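Local coordinates for diketoreductase (Acinetobacter baylyi, PDB 4E12), which reduces dicarbonyl compounds with NADH and probably interconverts (3S)-3-hydroxyacyl-CoA and 3-oxoacyl-CoA in fatty acid beta-oxidation, at residues D41-K44 with K45-G49; F21-F25 with H26-V30; L50-V53 with Y54-E57; D102-T105 with K106-E109; S127-V130 with G131-G134. All coordinates share one frame; numbering follows the deposited sequence.

Interaction 1 (D41-K44 with K45-G49); sequences DAAK and KRFEG
Lys45, Arg46, Phe47 and Glu48 each donate a backbone N-H to the carbonyl four residues earlier, on Asp41, Ala42, Ala43 and Lys44, which makes 41-49 unbroken alpha-helix. The bond from Phe47 N to Ala43 O is 2.8 Å, with an N-H...O angle of 160°; the one from Lys45 N to Asp41 O is longer, 3.2 Å. Phe47 sits on the inward face: its ring lies oblique to Ala43 O, with CD2 3.2 Å from that oxygen, and Phe47 CE2 makes apolar contact with Ala43 CB at 4.3 Å. This stripe of helix 37-57 packs on helix 14-25 of the Rossmann-type NAD-binding domain, where Phe47 meets Ser17, Ala20 and Phe21, and Ala43 touches Thr12, an NAD(+)-binding residue in the loop that leads into that helix. On the solvent side, Lys44 has CG anti to its backbone nitrogen (chi1 -177°) and an extended chain, which crosses that of Glu48. Lys44 CE is 3.4 Å from Glu48 OE2, yet Lys44 NZ stays 4.4 Å from the same oxygen, too far for a salt bridge, though the charges probably still attract. Arg46 leans back toward the N-terminal end of the helix, its NH1 4.0 Å from Ala42 CB, and touches Ser17.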
loop_
_atom_site.group_PDB
_atom_site.type_symbol
_atom_site.label_atom_id
_atom_site.label_comp_id
_atom_site.label_asym_id
_atom_site.label_seq_id
_atom_site.Cartn_x
_atom_site.Cartn_y
_atom_site.Cartn_z
ATOM N N ASP A 41 -12.475 -34.474 -15.984
ATOM C CA ASP A 41 -12.744 -35.143 -14.717
ATOM C C ASP A 41 -12.226 -34.310 -13.551
ATOM O O ASP A 41 -12.900 -34.178 -12.528
ATOM C CB ASP A 41 -12.114 -36.538 -14.670
ATOM C CG ASP A 41 -12.808 -37.535 -15.597
ATOM O OD1 ASP A 41 -13.968 -37.286 -16.011
ATOM O OD2 ASP A 41 -12.186 -38.576 -15.905
ATOM N N ALA A 42 -11.037 -33.735 -13.707
ATOM C CA ALA A 42 -10.449 -32.924 -12.645
ATOM C C ALA A 42 -11.238 -31.642 -12.445
ATOM O O ALA A 42 -11.348 -31.137 -11.325
ATOM C CB ALA A 42 -9.007 -32.608 -12.963
ATOM N N ALA A 43 -11.794 -31.121 -13.529
ATOM C CA ALA A 43 -12.600 -29.903 -13.482
ATOM C C ALA A 43 -13.867 -30.146 -12.681
ATOM O O ALA A 43 -14.261 -29.312 -11.856
ATOM C CB ALA A 43 -12.954 -29.443 -14.892
ATOM N N LYS A 44 -14.511 -31.285 -12.933
ATOM C CA LYS A 44 -15.704 -31.648 -12.185
ATOM C C LYS A 44 -15.360 -31.682 -10.698
ATOM O O LYS A 44 -16.103 -31.151 -9.873
ATOM C CB LYS A 44 -16.277 -32.991 -12.653
ATOM C CG LYS A 44 -17.568 -33.372 -11.942
ATOM C CD LYS A 44 -18.124 -34.676 -12.466
ATOM C CE LYS A 44 -19.341 -35.109 -11.671
ATOM N NZ LYS A 44 -19.875 -36.416 -12.152
ATOM N N LYS A 45 -14.217 -32.261 -10.353
ATOM C CA LYS A 45 -13.752 -32.233 -8.971
ATOM C C LYS A 45 -13.564 -30.801 -8.458
ATOM O O LYS A 45 -13.979 -30.490 -7.338
ATOM C CB LYS A 45 -12.478 -33.069 -8.784
ATOM C CG LYS A 45 -12.689 -34.554 -9.071
ATOM C CD LYS A 45 -11.383 -35.337 -9.002
ATOM C CE LYS A 45 -11.592 -36.798 -9.382
ATOM N NZ LYS A 45 -10.320 -37.581 -9.338
ATOM N N ARG A 46 -12.963 -29.914 -9.250
ATOM C CA ARG A 46 -12.810 -28.546 -8.758
ATOM C C ARG A 46 -14.181 -27.927 -8.548
ATOM O O ARG A 46 -14.399 -27.207 -7.572
ATOM C CB ARG A 46 -11.983 -27.662 -9.688
ATOM C CG ARG A 46 -10.521 -28.066 -9.806
ATOM C CD ARG A 46 -9.712 -27.030 -10.565
ATOM N NE ARG A 46 -8.294 -27.375 -10.579
ATOM C CZ ARG A 46 -7.716 -28.140 -11.499
ATOM N NH1 ARG A 46 -8.432 -28.650 -12.494
ATOM N NH2 ARG A 46 -6.418 -28.402 -11.428
ATOM N N PHE A 47 -15.101 -28.200 -9.467
ATOM C CA PHE A 47 -16.445 -27.637 -9.358
ATOM C C PHE A 47 -17.174 -28.153 -8.124
ATOM O O PHE A 47 -17.885 -27.400 -7.455
ATOM C CB PHE A 47 -17.286 -27.920 -10.602
ATOM C CG PHE A 47 -16.847 -27.186 -11.830
ATOM C CD1 PHE A 47 -16.412 -25.864 -11.767
ATOM C CD2 PHE A 47 -16.876 -27.819 -13.064
ATOM C CE1 PHE A 47 -16.012 -25.191 -12.914
ATOM C CE2 PHE A 47 -16.482 -27.156 -14.212
ATOM C CZ PHE A 47 -16.048 -25.840 -14.141
ATOM N N GLU A 48 -17.015 -29.436 -7.819
ATOM C CA GLU A 48 -17.644 -29.985 -6.627
ATOM C C GLU A 48 -17.144 -29.282 -5.365
ATOM O O GLU A 48 -17.947 -28.896 -4.508
ATOM C CB GLU A 48 -17.436 -31.497 -6.565
ATOM C CG GLU A 48 -18.181 -32.188 -7.681
ATOM C CD GLU A 48 -17.832 -33.647 -7.847
ATOM O OE1 GLU A 48 -16.751 -34.077 -7.392
ATOM O OE2 GLU A 48 -18.651 -34.363 -8.458
ATOM N N GLY A 49 -15.828 -29.107 -5.258
ATOM C CA GLY A 49 -15.270 -28.345 -4.148
ATOM C C GLY A 49 -15.768 -26.906 -4.066
ATOM O O GLY A 49 -16.093 -26.403 -2.984
#

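Interaction 2 (F21-F25 with H26-V30); sequences FQTAF and HGFAV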
loop_
_atom_site.group_PDB
_atom_site.type_symbol
_atom_site.label_atom_id
_atom_site.label_comp_id
_atom_site.label_asym_id
_atom_site.label_seq_id
_atom_site.Cartn_x
_atom_site.Cartn_y
_atom_site.Cartn_z
ATOM N N PHE A 21 -17.493 -21.339 -12.411
ATOM C CA PHE A 21 -18.462 -21.606 -11.369
ATOM C C PHE A 21 -19.215 -20.357 -10.966
ATOM O O PHE A 21 -20.432 -20.397 -10.844
ATOM C CB PHE A 21 -17.849 -22.275 -10.132
ATOM C CG PHE A 21 -18.883 -22.878 -9.227
ATOM C CD1 PHE A 21 -19.297 -24.196 -9.416
ATOM C CD2 PHE A 21 -19.456 -22.130 -8.194
ATOM C CE1 PHE A 21 -20.280 -24.771 -8.581
ATOM C CE2 PHE A 21 -20.431 -22.688 -7.360
ATOM C CZ PHE A 21 -20.842 -24.010 -7.550
ATOM N N GLN A 22 -18.502 -19.260 -10.739
ATOM C CA GLN A 22 -19.129 -17.973 -10.465
ATOM C C GLN A 22 -20.156 -17.632 -11.552
ATOM O O GLN A 22 -21.260 -17.156 -11.273
ATOM C CB GLN A 22 -18.055 -16.871 -10.388
ATOM C CG GLN A 22 -18.586 -15.482 -9.983
ATOM C CD GLN A 22 -19.024 -15.379 -8.527
ATOM O OE1 GLN A 22 -18.907 -16.330 -7.749
ATOM N NE2 GLN A 22 -19.531 -14.212 -8.152
ATOM N N THR A 23 -19.790 -17.879 -12.802
ATOM C CA THR A 23 -20.650 -17.524 -13.922
ATOM C C THR A 23 -21.892 -18.422 -13.960
ATOM O O THR A 23 -23.011 -17.942 -14.162
ATOM C CB THR A 23 -19.857 -17.550 -15.251
ATOM O OG1 THR A 23 -18.864 -16.519 -15.227
ATOM C CG2 THR A 23 -20.769 -17.307 -16.436
ATOM N N ALA A 24 -21.686 -19.714 -13.741
ATOM C CA ALA A 24 -22.784 -20.667 -13.628
ATOM C C ALA A 24 -23.693 -20.323 -12.440
ATOM O O ALA A 24 -24.918 -20.259 -12.592
ATOM C CB ALA A 24 -22.245 -22.087 -13.512
ATOM N N PHE A 25 -23.095 -20.061 -11.276
ATOM C CA PHE A 25 -23.867 -19.739 -10.061
ATOM C C PHE A 25 -24.824 -18.554 -10.276
ATOM O O PHE A 25 -25.875 -18.463 -9.631
ATOM C CB PHE A 25 -22.915 -19.441 -8.894
ATOM C CG PHE A 25 -23.614 -19.078 -7.610
ATOM C CD1 PHE A 25 -24.511 -19.962 -7.006
ATOM C CD2 PHE A 25 -23.374 -17.849 -7.002
ATOM C CE1 PHE A 25 -25.155 -19.616 -5.808
ATOM C CE2 PHE A 25 -24.007 -17.502 -5.818
ATOM C CZ PHE A 25 -24.896 -18.380 -5.221
ATOM N N HIS A 26 -24.464 -17.653 -11.178
ATOM C CA HIS A 26 -25.271 -16.465 -11.441
ATOM C C HIS A 26 -26.208 -16.571 -12.633
ATOM O O HIS A 26 -26.676 -15.545 -13.134
ATOM C CB HIS A 26 -24.415 -15.218 -11.578
ATOM C CG HIS A 26 -23.940 -14.663 -10.275
ATOM N ND1 HIS A 26 -22.805 -15.115 -9.641
ATOM C CD2 HIS A 26 -24.454 -13.689 -9.484
ATOM C CE1 HIS A 26 -22.639 -14.446 -8.513
ATOM N NE2 HIS A 26 -23.626 -13.575 -8.396
ATOM N N GLY A 27 -26.471 -17.790 -13.099
ATOM C CA GLY A 27 -27.578 -17.985 -14.018
ATOM C C GLY A 27 -27.230 -18.170 -15.472
ATOM O O GLY A 27 -28.107 -18.482 -16.275
ATOM N N PHE A 28 -25.971 -17.980 -15.838
ATOM C CA PHE A 28 -25.567 -18.128 -17.236
ATOM C C PHE A 28 -25.423 -19.591 -17.602
ATOM O O PHE A 28 -25.287 -20.445 -16.721
ATOM C CB PHE A 28 -24.267 -17.361 -17.514
ATOM C CG PHE A 28 -24.410 -15.868 -17.391
ATOM C CD1 PHE A 28 -24.427 -15.258 -16.145
ATOM C CD2 PHE A 28 -24.530 -15.072 -18.524
ATOM C CE1 PHE A 28 -24.563 -13.877 -16.028
ATOM C CE2 PHE A 28 -24.667 -13.686 -18.414
ATOM C CZ PHE A 28 -24.682 -13.092 -17.161
ATOM N N ALA A 29 -25.481 -19.876 -18.900
ATOM C CA ALA A 29 -25.271 -21.222 -19.418
ATOM C C ALA A 29 -23.802 -21.400 -19.728
ATOM O O ALA A 29 -23.290 -20.837 -20.701
ATOM C CB ALA A 29 -26.099 -21.440 -20.678
ATOM N N VAL A 30 -23.137 -22.193 -18.907
ATOM C CA VAL A 30 -21.687 -22.302 -18.933
ATOM C C VAL A 30 -21.244 -23.618 -19.533
ATOM O O VAL A 30 -21.760 -24.688 -19.181
ATOM C CB VAL A 30 -21.111 -22.154 -17.514
ATOM C CG1 VAL A 30 -19.616 -22.440 -17.471
ATOM C CG2 VAL A 30 -21.379 -20.749 -16.997
HETATM O O HOH W 1 -26.686 -21.382 -14.450
#
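His26 and Gln22 lie side by side and point the same way, their ring and amide planes 54° apart. The imidazole turns its ND1 edge to the main chain: ND1 donates to Gln22 O at 3.0 Å, and that oxygen lies nearly in the ring plane. Placing CG beside the backbone nitrogen (chi1 -78°) brings ND1 back over the last helical turn; His26 N adds a weak bond to the same Gln22 O. The amide of Gln22 is engaged beyond this turn, by Tyr54 and Ile177 O. Phe25 meets His26 in a T-shaped pair, its edge directed at the imidazole face, with centroids 5.3 Å apart and planes at 83°. On another side of the turn, Thr23 CG2 touches both Val30 CG2, at 3.5 Å, and Phe28 CB, at 3.7 Å, while Val30 CG2 also rests 3.8 Å from Ala24 CB. A water donates to both Ala24 O and Phe28 O, bridging the helix end to the outgoing chain. In the backbone, Gly27 N bonds to Ala24 O at 3.0 Å and Phe28 N, weakly, to Thr23 O at 3.4 Å, while Gly27 takes a positive phi that suits a residue without CB. This pairing is a Schellman motif, the C-cap through which helix 14-25 leads into strand 29-33 of the first Rossmann beta-alpha-beta unit.

Interaction 3 (L50-V53 with Y54-E57); sequences LAAV and YEKE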
loop_
_atom_site.group_PDB
_atom_site.type_symbol
_atom_site.label_atom_id
_atom_site.label_comp_id
_atom_site.label_asym_id
_atom_site.label_seq_id
_atom_site.Cartn_x
_atom_site.Cartn_y
_atom_site.Cartn_z
ATOM N N LEU A 50 -15.821 -26.229 -5.215
ATOM C CA LEU A 50 -16.339 -24.868 -5.260
ATOM C C LEU A 50 -17.790 -24.814 -4.795
ATOM O O LEU A 50 -18.174 -23.879 -4.092
ATOM C CB LEU A 50 -16.167 -24.245 -6.660
ATOM C CG LEU A 50 -14.719 -23.992 -7.118
ATOM C CD1 LEU A 50 -14.657 -23.617 -8.592
ATOM C CD2 LEU A 50 -14.082 -22.906 -6.259
ATOM N N ALA A 51 -18.597 -25.808 -5.174
ATOM C CA ALA A 51 -19.991 -25.846 -4.746
ATOM C C ALA A 51 -20.054 -25.864 -3.228
ATOM O O ALA A 51 -20.867 -25.165 -2.618
ATOM C CB ALA A 51 -20.694 -27.075 -5.313
ATOM N N ALA A 52 -19.180 -26.666 -2.631
ATOM C CA ALA A 52 -19.084 -26.797 -1.182
ATOM C C ALA A 52 -18.689 -25.473 -0.514
ATOM O O ALA A 52 -19.299 -25.060 0.480
ATOM C CB ALA A 52 -18.082 -27.890 -0.828
ATOM N N VAL A 53 -17.663 -24.821 -1.051
ATOM C CA VAL A 53 -17.233 -23.517 -0.548
ATOM C C VAL A 53 -18.381 -22.517 -0.643
ATOM O O VAL A 53 -18.676 -21.788 0.308
ATOM C CB VAL A 53 -16.052 -22.954 -1.378
ATOM C CG1 VAL A 53 -15.617 -21.599 -0.833
ATOM C CG2 VAL A 53 -14.898 -23.942 -1.394
ATOM N N TYR A 54 -19.019 -22.458 -1.804
ATOM C CA TYR A 54 -20.120 -21.522 -1.985
ATOM C C TYR A 54 -21.218 -21.725 -0.968
ATOM O O TYR A 54 -21.647 -20.772 -0.312
ATOM C CB TYR A 54 -20.689 -21.575 -3.399
ATOM C CG TYR A 54 -19.917 -20.718 -4.369
ATOM C CD1 TYR A 54 -20.571 -19.795 -5.187
ATOM C CD2 TYR A 54 -18.528 -20.824 -4.466
ATOM C CE1 TYR A 54 -19.861 -19.000 -6.079
ATOM C CE2 TYR A 54 -17.808 -20.041 -5.351
ATOM C CZ TYR A 54 -18.481 -19.129 -6.157
ATOM O OH TYR A 54 -17.766 -18.357 -7.030
ATOM N N GLU A 55 -21.677 -22.959 -0.831
ATOM C CA GLU A 55 -22.759 -23.220 0.099
ATOM C C GLU A 55 -22.439 -22.745 1.519
ATOM O O GLU A 55 -23.350 -22.392 2.270
ATOM C CB GLU A 55 -23.263 -24.674 0.000
ATOM C CG GLU A 55 -22.242 -25.769 0.203
ATOM C CD GLU A 55 -22.694 -27.108 -0.402
ATOM O OE1 GLU A 55 -23.793 -27.170 -0.994
ATOM O OE2 GLU A 55 -21.947 -28.102 -0.292
ATOM N N LYS A 56 -21.156 -22.669 1.877
ATOM C CA LYS A 56 -20.781 -22.162 3.204
ATOM C C LYS A 56 -20.401 -20.678 3.190
ATOM O O LYS A 56 -20.565 -19.993 4.202
ATOM C CB LYS A 56 -19.609 -22.958 3.785
ATOM C CG LYS A 56 -19.845 -24.466 3.922
ATOM C CD LYS A 56 -20.978 -24.808 4.867
ATOM C CE LYS A 56 -21.215 -26.318 4.895
ATOM N NZ LYS A 56 -22.387 -26.703 5.731
ATOM N N GLU A 57 -19.898 -20.176 2.062
ATOM C CA GLU A 57 -19.318 -18.826 2.025
ATOM C C GLU A 57 -20.097 -17.791 1.204
ATOM O O GLU A 57 -19.855 -16.586 1.335
ATOM C CB GLU A 57 -17.886 -18.883 1.486
ATOM C CG GLU A 57 -16.927 -19.741 2.284
ATOM C CD GLU A 57 -16.620 -19.162 3.648
ATOM O OE1 GLU A 57 -16.943 -17.977 3.875
ATOM O OE2 GLU A 57 -16.051 -19.886 4.493
#
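Tyr54 and Leu50 form the tight inward part of this last stretch of helix 37-57, which packs against helix 14-25 of the Rossmann-type domain. Tyr54 N donates to Leu50 O at 2.8 Å with a nearly straight N-H...O angle of 170°, and the ring edge carbon Tyr54 CD2 comes within 3.1 Å of the same oxygen. Beyond the turn, the ring makes edge-to-face pairs with Phe21 and Phe25; Leu50 and Ala51 reach Phe21 too. The outer side is looser, and there the regular bonding frays. Lys56 N is shared by weak bonds to Ala52 O, at 3.3 Å, and Val53 O, at 3.1 Å, whereas Glu57 N keeps a short bond to Val53 O. Lys56 sends its amine away from the preceding turn, and Glu57, bent at chi2, likewise turns its carboxylate outward after its CG has passed 3.9 Å from Val53 CG1. Glu55 instead reaches back along the helix: a chi1 of 56° sets its CG between the backbone nitrogen and carbonyl carbon, and its carboxylate oxygen OE2 comes to 3.3 Å from Ala52 CA.

Interaction 4 (D102-T105 with K106-E109); sequences DIYT and KLGE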
loop_
_atom_site.group_PDB
_atom_site.type_symbol
_atom_site.label_atom_id
_atom_site.label_comp_id
_atom_site.label_asym_id
_atom_site.label_seq_id
_atom_site.Cartn_x
_atom_site.Cartn_y
_atom_site.Cartn_z
ATOM N N ASP A 102 -2.217 -20.457 -30.408
ATOM C CA ASP A 102 -2.929 -21.471 -31.178
ATOM C C ASP A 102 -4.399 -21.550 -30.783
ATOM O O ASP A 102 -5.267 -21.750 -31.638
ATOM C CB ASP A 102 -2.228 -22.834 -31.122
ATOM C CG ASP A 102 -2.082 -23.361 -29.722
ATOM O OD1 ASP A 102 -2.273 -22.580 -28.772
ATOM O OD2 ASP A 102 -1.771 -24.562 -29.573
ATOM N N ILE A 103 -4.681 -21.370 -29.495
ATOM C CA ILE A 103 -6.062 -21.253 -29.041
ATOM C C ILE A 103 -6.805 -20.145 -29.778
ATOM O O ILE A 103 -7.872 -20.390 -30.343
ATOM C CB ILE A 103 -6.151 -21.022 -27.514
ATOM C CG1 ILE A 103 -5.808 -22.307 -26.774
ATOM C CG2 ILE A 103 -7.531 -20.529 -27.120
ATOM C CD1 ILE A 103 -6.776 -23.437 -27.065
ATOM N N TYR A 104 -6.261 -18.928 -29.777
ATOM C CA TYR A 104 -6.972 -17.817 -30.406
ATOM C C TYR A 104 -7.108 -17.944 -31.907
ATOM O O TYR A 104 -8.099 -17.486 -32.480
ATOM C CB TYR A 104 -6.388 -16.453 -30.037
ATOM C CG TYR A 104 -6.721 -16.062 -28.619
ATOM C CD1 TYR A 104 -8.022 -15.674 -28.274
ATOM C CD2 TYR A 104 -5.753 -16.084 -27.626
ATOM C CE1 TYR A 104 -8.341 -15.319 -26.970
ATOM C CE2 TYR A 104 -6.064 -15.730 -26.311
ATOM C CZ TYR A 104 -7.363 -15.349 -25.997
ATOM O OH TYR A 104 -7.682 -14.996 -24.710
ATOM N N THR A 105 -6.132 -18.556 -32.559
ATOM C CA THR A 105 -6.248 -18.712 -34.008
ATOM C C THR A 105 -7.391 -19.645 -34.363
ATOM O O THR A 105 -8.177 -19.367 -35.274
ATOM C CB THR A 105 -4.943 -19.181 -34.624
ATOM O OG1 THR A 105 -3.950 -18.181 -34.381
ATOM C CG2 THR A 105 -5.103 -19.358 -36.129
ATOM N N LYS A 106 -7.496 -20.738 -33.618
ATOM C CA LYS A 106 -8.571 -21.692 -33.797
ATOM C C LYS A 106 -9.883 -21.057 -33.376
ATOM O O LYS A 106 -10.871 -21.085 -34.115
ATOM C CB LYS A 106 -8.309 -22.921 -32.938
ATOM C CG LYS A 106 -7.006 -23.602 -33.252
ATOM C CD LYS A 106 -6.688 -24.656 -32.226
ATOM C CE LYS A 106 -5.324 -25.260 -32.474
ATOM N NZ LYS A 106 -4.990 -26.253 -31.426
ATOM N N LEU A 107 -9.878 -20.472 -32.179
ATOM C CA LEU A 107 -11.079 -19.907 -31.588
ATOM C C LEU A 107 -11.686 -18.895 -32.551
ATOM O O LEU A 107 -12.897 -18.883 -32.780
ATOM C CB LEU A 107 -10.739 -19.235 -30.241
ATOM C CG LEU A 107 -11.889 -18.780 -29.338
ATOM C CD1 LEU A 107 -12.690 -19.988 -28.835
ATOM C CD2 LEU A 107 -11.325 -17.989 -28.164
ATOM N N GLY A 108 -10.841 -18.041 -33.119
ATOM C CA GLY A 108 -11.334 -17.048 -34.053
ATOM C C GLY A 108 -12.050 -17.668 -35.238
ATOM O O GLY A 108 -12.976 -17.071 -35.797
ATOM N N GLU A 109 -11.620 -18.871 -35.615
ATOM C CA GLU A 109 -12.214 -19.604 -36.734
ATOM C C GLU A 109 -13.485 -20.322 -36.302
ATOM O O GLU A 109 -14.499 -20.293 -37.004
ATOM C CB GLU A 109 -11.224 -20.637 -37.278
ATOM C CG GLU A 109 -9.916 -20.053 -37.801
ATOM C CD GLU A 109 -8.935 -21.122 -38.262
ATOM O OE1 GLU A 109 -9.181 -22.320 -38.000
ATOM O OE2 GLU A 109 -7.913 -20.760 -38.884
#
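Lys106, Leu107 and Gly108 donate their backbone N-H groups to the carbonyls of Asp102, Ile103 and Tyr104, in regular alpha-helical sequence, but the next link, from Glu109 N to Thr105 O, is stretched to 3.5 Å and weak. The shortest of the set is Leu107 N to Ile103 O, 2.7 Å. Towards the protein interior, Tyr104 and Leu107 run side by side in the same direction. Leu107 CD2 touches the ring carbon Tyr104 CD1 at 4.0 Å, coming at the ring obliquely; the trans chi1 of Leu107 (-170°), with CG opposite the backbone nitrogen, carries that methyl to the tyrosine. The buried phenol is satisfied by a hydrogen bond from its OH to Glu91 OE1, and its ring makes an edge-to-face pair with Phe139. Outward, Lys106 extends alongside Asp102, with Lys106 CG 3.0 Å from Asp102 O and Lys106 CD 3.3 Å from Asp102 O. Lys106 NZ stops 4.1 Å from Asp102 OD2, beyond salt-bridge range, so any attraction between the charges is probably modest. Thr105 and Glu109 form a second parallel-running pair on the exposed side, with Glu109 CG 3.1 Å from Thr105 O; the hydroxyl of Thr105 turns back to Arg101 O. Such a helix, apolar towards the sheet and charged towards solvent, is the connecting element of a beta-alpha-beta crossover: 97-110 links strands 88-91 and 116-119, Leu107 packing on Phe117 and Leu10, and the same helix carries the NAD(+)-binding Lys100 one turn before Tyr104.

Interaction 5 (S127-V130 with G131-G134); sequences SDLV and GYTG
Val130 O is the polar centre of this short helical stretch, gripped by two donors from Thr133. The hydroxyl Thr133 OG1 donates to it at 2.8 Å in the plane of the carbonyl, while Thr133 N, at 3.0 Å, comes from well above that plane, 57° out of it. A chi1 of 67° holds OG1 between the backbone nitrogen and carbonyl carbon, turned back to the preceding turn. OG1 is also hydrogen-bonded to Arg135 N, so it ties the helix end to the chain that follows. One residue earlier, Tyr132 N donates to Leu129 O at 3.2 Å. These backbone links span three residues rather than four, in keeping with a weakly bonded, kinked helix in which Gly131 N lacks a bond to the turn before. Gly134 then leaves helical geometry with a positive phi (82°), an angle that suits glycine.

Apolar contact is lighter. Tyr132 CE2 lies 4.4 Å from Leu129 CD2, and the tyrosine ring lies oblique to the carbonyls of the previous turn, with Tyr132 CD2 3.6 Å from Leu129 O and Tyr132 CE2 3.8 Å from Asp128 O.

Helix 126-133 joins strands 116-119 and 139-144 in a beta-alpha-beta unit. Leu129, Val130 and Thr133 all pack on Phe139 of the second strand, Leu129 also reaches Thr119 of the first, and Tyr132 leans on the neighbouring helix 97-110 at Arg101, Tyr104 and Thr105.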
loop_
_atom_site.group_PDB
_atom_site.type_symbol
_atom_site.label_atom_id
_atom_site.label_comp_id
_atom_site.label_asym_id
_atom_site.label_seq_id
_atom_site.Cartn_x
_atom_site.Cartn_y
_atom_site.Cartn_z
ATOM N N SER A 127 -2.915 -6.702 -26.360
ATOM C CA SER A 127 -2.179 -6.327 -27.558
ATOM C C SER A 127 -1.226 -7.414 -28.013
ATOM O O SER A 127 -0.984 -7.556 -29.212
ATOM C CB SER A 127 -1.427 -5.019 -27.349
ATOM O OG SER A 127 -2.347 -3.955 -27.257
ATOM N N ASP A 128 -0.676 -8.175 -27.072
ATOM C CA ASP A 128 0.200 -9.294 -27.412
ATOM C C ASP A 128 -0.557 -10.378 -28.176
ATOM O O ASP A 128 0.046 -11.172 -28.903
ATOM C CB ASP A 128 0.831 -9.911 -26.152
ATOM C CG ASP A 128 1.829 -8.987 -25.479
ATOM O OD1 ASP A 128 2.326 -8.064 -26.150
ATOM O OD2 ASP A 128 2.122 -9.179 -24.276
ATOM N N LEU A 129 -1.877 -10.398 -28.021
ATOM C CA LEU A 129 -2.677 -11.536 -28.458
ATOM C C LEU A 129 -3.732 -11.166 -29.501
ATOM O O LEU A 129 -4.281 -12.047 -30.166
ATOM C CB LEU A 129 -3.370 -12.156 -27.238
ATOM C CG LEU A 129 -2.510 -12.667 -26.083
ATOM C CD1 LEU A 129 -3.367 -13.009 -24.873
ATOM C CD2 LEU A 129 -1.661 -13.854 -26.514
ATOM N N VAL A 130 -4.035 -9.879 -29.648
ATOM C CA VAL A 130 -5.181 -9.463 -30.455
ATOM C C VAL A 130 -5.119 -9.947 -31.904
ATOM O O VAL A 130 -6.141 -10.330 -32.484
ATOM C CB VAL A 130 -5.401 -7.940 -30.409
ATOM C CG1 VAL A 130 -4.145 -7.205 -30.842
ATOM C CG2 VAL A 130 -6.596 -7.543 -31.267
ATOM N N GLY A 131 -3.918 -9.939 -32.472
ATOM C CA GLY A 131 -3.751 -10.317 -33.863
ATOM C C GLY A 131 -4.250 -11.704 -34.218
ATOM O O GLY A 131 -4.696 -11.938 -35.345
ATOM N N TYR A 132 -4.184 -12.625 -33.262
ATOM C CA TYR A 132 -4.570 -14.008 -33.499
ATOM C C TYR A 132 -6.085 -14.169 -33.486
ATOM O O TYR A 132 -6.623 -15.094 -34.099
ATOM C CB TYR A 132 -3.987 -14.905 -32.416
ATOM C CG TYR A 132 -2.509 -14.728 -32.213
ATOM C CD1 TYR A 132 -1.647 -14.638 -33.300
ATOM C CD2 TYR A 132 -1.968 -14.652 -30.931
ATOM C CE1 TYR A 132 -0.274 -14.475 -33.117
ATOM C CE2 TYR A 132 -0.599 -14.488 -30.736
ATOM C CZ TYR A 132 0.242 -14.401 -31.832
ATOM O OH TYR A 132 1.595 -14.239 -31.648
ATOM N N THR A 133 -6.781 -13.289 -32.780
ATOM C CA THR A 133 -8.214 -13.476 -32.623
ATOM C C THR A 133 -8.940 -13.382 -33.952
ATOM O O THR A 133 -9.847 -14.170 -34.223
ATOM C CB THR A 133 -8.854 -12.459 -31.662
ATOM O OG1 THR A 133 -8.795 -11.146 -32.230
ATOM C CG2 THR A 133 -8.143 -12.474 -30.321
ATOM N N GLY A 134 -8.551 -12.413 -34.773
ATOM C CA GLY A 134 -9.270 -12.172 -36.008
ATOM C C GLY A 134 -10.503 -11.329 -35.776
ATOM O O GLY A 134 -11.287 -11.077 -36.694
#

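Overall arrangement
The five contacts form two groups within the NAD-binding domain. Interactions 1 and 3 are consecutive stretches of helix 37-57, and both meet the segments of interaction 2 through Phe21. Interactions 4 and 5 pair two adjacent helices, with Tyr104 CB 3.7 Å from Tyr132 CB. The groups are well separated: interactions 3 and 5 have centres about 36 Å apart, on opposite sides of the chain's centre. Interactions 1, 3 and 4 each set one buried aromatic against exposed charged flanks on mostly regular helix, whereas interactions 2 and 5 lie at helix ends, where side-chain donors and positive-phi glycines take over.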